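Local coordinates for protein Xaa-Pro dipeptidase (Pyrococcus horikoshii, PDB 1WY2) that hydrolyses Xaa-Pro dipeptides, probably preferring a nonpolar residue ahead of the proline, as a dimeric metallopeptidase with two metal ions in each subunit, at residues Ile126-Lys131 with Gly310-Ile315. Sequence-based numbering, arbitrary orientation.
Sequences IIKSEK and GMVITI
M311 packs most tightly where its chain, extended beyond CG, runs alongside the I126 side chain in the same direction, bringing its CE to 3.7 Å from I126 CD1. The end of I127 comes in obliquely, its CD1 3.8 Å from M311 CG. That same CG sits 3.4 Å from I126 O, beside a CA-H...O contact from M311 CA to this carbonyl. An alanine in place of M311 would remove CG, SD and CE and would probably leave both isoleucines without their apolar partner here. Next to this cluster the backbones are joined directly: K128 N donates to G310 O at 2.9 Å, nearly straight at 167°, although the donor lies above the carbonyl plane. G310 has a positive phi of 105°, and a CB on it would collide with I127 CG2. The contact thus ties the turn between helices 118-125 and 130-153 to the start of strand 312-321 in the pita-bread fold of the M24 metallopeptidase domain, whose T314 hydrogen-bonds the metal ligand E316. Packing is looser where K128 crosses V312, a bend (chi2 63°) setting CD, like CG, 4.0 Å from V312 CG2. K128 NZ forms a salt bridge with E295 and donates to a water that accepts from V312 N as well and donates to I126 O. Towards solvent, past the N-cap S129, helix residues E130 and K131 are exposed, without contact to 310-315.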
ATOM      1  N   ILE A 126      12.455  -2.224  16.729  1.00 15.30           N
ATOM      2  CA  ILE A 126      12.142  -3.557  17.245  1.00 15.64           C
ATOM      3  C   ILE A 126      11.764  -3.583  18.730  1.00 17.14           C
ATOM      4  O   ILE A 126      11.116  -4.521  19.193  1.00 16.75           O
ATOM      5  CB  ILE A 126      13.317  -4.531  16.981  1.00 14.94           C
ATOM      6  CG1 ILE A 126      12.814  -5.979  17.036  1.00 15.83           C
ATOM      7  CG2 ILE A 126      14.434  -4.288  17.986  1.00 16.42           C
ATOM      8  CD1 ILE A 126      13.813  -6.999  16.506  1.00 16.35           C
ATOM      9  N   ILE A 127      12.176  -2.558  19.471  1.00 16.98           N
ATOM     10  CA  ILE A 127      11.847  -2.453  20.890  1.00 17.59           C
ATOM     11  C   ILE A 127      10.860  -1.301  21.040  1.00 16.94           C
ATOM     12  O   ILE A 127      11.199  -0.148  20.777  1.00 16.56           O
ATOM     13  CB  ILE A 127      13.096  -2.153  21.746  1.00 18.53           C
ATOM     14  CG1 ILE A 127      14.161  -3.230  21.514  1.00 16.98           C
ATOM     15  CG2 ILE A 127      12.704  -2.071  23.225  1.00 19.35           C
ATOM     16  CD1 ILE A 127      13.705  -4.650  21.805  1.00 15.77           C
ATOM     17  N   LYS A 128       9.633  -1.612  21.452  1.00 16.99           N
ATOM     18  CA  LYS A 128       8.606  -0.590  21.613  1.00 16.95           C
ATOM     19  C   LYS A 128       8.664   0.093  22.978  1.00 18.02           C
ATOM     20  O   LYS A 128       8.938  -0.546  23.997  1.00 20.15           O
ATOM     21  CB  LYS A 128       7.206  -1.194  21.414  1.00 16.61           C
ATOM     22  CG  LYS A 128       6.742  -1.298  19.958  1.00 17.07           C
ATOM     23  CD  LYS A 128       7.621  -2.228  19.136  1.00 16.96           C
ATOM     24  CE  LYS A 128       7.121  -2.328  17.697  1.00 17.47           C
ATOM     25  NZ  LYS A 128       8.080  -3.079  16.816  1.00 16.09           N
ATOM     26  N   SER A 129       8.406   1.394  22.979  1.00 20.43           N
ATOM     27  CA  SER A 129       8.394   2.177  24.209  1.00 21.60           C
ATOM     28  C   SER A 129       7.029   1.977  24.861  1.00 23.64           C
ATOM     29  O   SER A 129       6.101   1.473  24.226  1.00 21.76           O
ATOM     30  CB  SER A 129       8.587   3.661  23.893  1.00 22.28           C
ATOM     31  OG  SER A 129       7.476   4.180  23.173  1.00 22.76           O
ATOM     32  N   GLU A 130       6.903   2.373  26.123  1.00 24.21           N
ATOM     33  CA  GLU A 130       5.627   2.234  26.814  1.00 27.19           C
ATOM     34  C   GLU A 130       4.550   2.999  26.041  1.00 26.19           C
ATOM     35  O   GLU A 130       3.403   2.565  25.962  1.00 26.44           O
ATOM     36  CB  GLU A 130       5.728   2.775  28.243  1.00 30.76           C
ATOM     37  CG  GLU A 130       6.792   2.090  29.088  1.00 37.37           C
ATOM     38  CD  GLU A 130       6.795   2.575  30.526  1.00 41.26           C
ATOM     39  OE1 GLU A 130       6.868   3.804  30.741  1.00 45.57           O
ATOM     40  OE2 GLU A 130       6.726   1.728  31.441  1.00 43.49           O
ATOM     41  N   LYS A 131       4.935   4.137  25.468  1.00 26.21           N
ATOM     42  CA  LYS A 131       4.013   4.961  24.692  1.00 26.06           C
ATOM     43  C   LYS A 131       3.522   4.225  23.446  1.00 24.34           C
ATOM     44  O   LYS A 131       2.330   4.253  23.128  1.00 23.35           O
ATOM     45  CB  LYS A 131       4.699   6.269  24.278  1.00 28.84           C
ATOM     46  CG  LYS A 131       3.900   7.115  23.296  1.00 32.83           C
ATOM     47  CD  LYS A 131       4.627   8.411  22.954  1.00 36.49           C
ATOM     48  CE  LYS A 131       3.983   9.122  21.771  1.00 38.39           C
ATOM     49  NZ  LYS A 131       4.125   8.334  20.509  1.00 40.91           N
ATOM     50  N   GLY A 310       9.864  -5.865  25.290  1.00 18.08           N
ATOM     51  CA  GLY A 310       9.513  -4.717  24.476  1.00 16.81           C
ATOM     52  C   GLY A 310       9.195  -5.062  23.036  1.00 16.24           C
ATOM     53  O   GLY A 310       8.661  -4.228  22.301  1.00 16.25           O
ATOM     54  N   MET A 311       9.530  -6.277  22.615  1.00 15.52           N
ATOM     55  CA  MET A 311       9.230  -6.676  21.245  1.00 16.59           C
ATOM     56  C   MET A 311       7.752  -7.022  21.130  1.00 15.91           C
ATOM     57  O   MET A 311       7.142  -7.532  22.072  1.00 15.94           O
ATOM     58  CB  MET A 311      10.085  -7.874  20.827  1.00 15.85           C
ATOM     59  CG  MET A 311      11.552  -7.528  20.622  1.00 16.85           C
ATOM     60  SD  MET A 311      12.478  -8.917  19.961  1.00 19.21           S
ATOM     61  CE  MET A 311      14.126  -8.246  19.928  1.00 17.57           C
ATOM     62  N   VAL A 312       7.173  -6.720  19.973  1.00 15.37           N
ATOM     63  CA  VAL A 312       5.770  -7.013  19.725  1.00 14.78           C
ATOM     64  C   VAL A 312       5.733  -7.898  18.491  1.00 14.56           C
ATOM     65  O   VAL A 312       6.181  -7.499  17.418  1.00 15.66           O
ATOM     66  CB  VAL A 312       4.963  -5.729  19.469  1.00 15.65           C
ATOM     67  CG1 VAL A 312       3.525  -6.079  19.114  1.00 14.60           C
ATOM     68  CG2 VAL A 312       4.993  -4.840  20.716  1.00 15.83           C
ATOM     69  N   ILE A 313       5.215  -9.108  18.661  1.00 14.80           N
ATOM     70  CA  ILE A 313       5.149 -10.073  17.568  1.00 14.64           C
ATOM     71  C   ILE A 313       3.822 -10.802  17.545  1.00 15.89           C
ATOM     72  O   ILE A 313       3.072 -10.781  18.519  1.00 17.00           O
ATOM     73  CB  ILE A 313       6.252 -11.149  17.703  1.00 16.68           C
ATOM     74  CG1 ILE A 313       6.115 -11.873  19.051  1.00 15.53           C
ATOM     75  CG2 ILE A 313       7.622 -10.509  17.572  1.00 17.61           C
ATOM     76  CD1 ILE A 313       7.034 -13.082  19.219  1.00 16.93           C
ATOM     77  N   THR A 314       3.530 -11.443  16.423  1.00 15.83           N
ATOM     78  CA  THR A 314       2.311 -12.226  16.330  1.00 14.50           C
ATOM     79  C   THR A 314       2.705 -13.692  16.475  1.00 13.95           C
ATOM     80  O   THR A 314       3.848 -14.068  16.211  1.00 15.41           O
ATOM     81  CB  THR A 314       1.599 -12.058  14.970  1.00 14.78           C
ATOM     82  OG1 THR A 314       2.463 -12.511  13.919  1.00 16.56           O
ATOM     83  CG2 THR A 314       1.213 -10.601  14.738  1.00 14.70           C
ATOM     84  N   ILE A 315       1.754 -14.501  16.918  1.00 14.00           N
ATOM     85  CA  ILE A 315       1.934 -15.941  17.070  1.00 16.01           C
ATOM     86  C   ILE A 315       0.717 -16.450  16.313  1.00 15.71           C
ATOM     87  O   ILE A 315      -0.414 -16.336  16.790  1.00 15.44           O
ATOM     88  CB  ILE A 315       1.864 -16.372  18.555  1.00 16.55           C
ATOM     89  CG1 ILE A 315       2.994 -15.707  19.345  1.00 18.83           C
ATOM     90  CG2 ILE A 315       1.968 -17.887  18.671  1.00 15.94           C
ATOM     91  CD1 ILE A 315       4.386 -16.099  18.886  1.00 20.47           C
TER
HETATM   92  O   HOH W   1       9.054  -5.711  17.817  1.00 21.07           O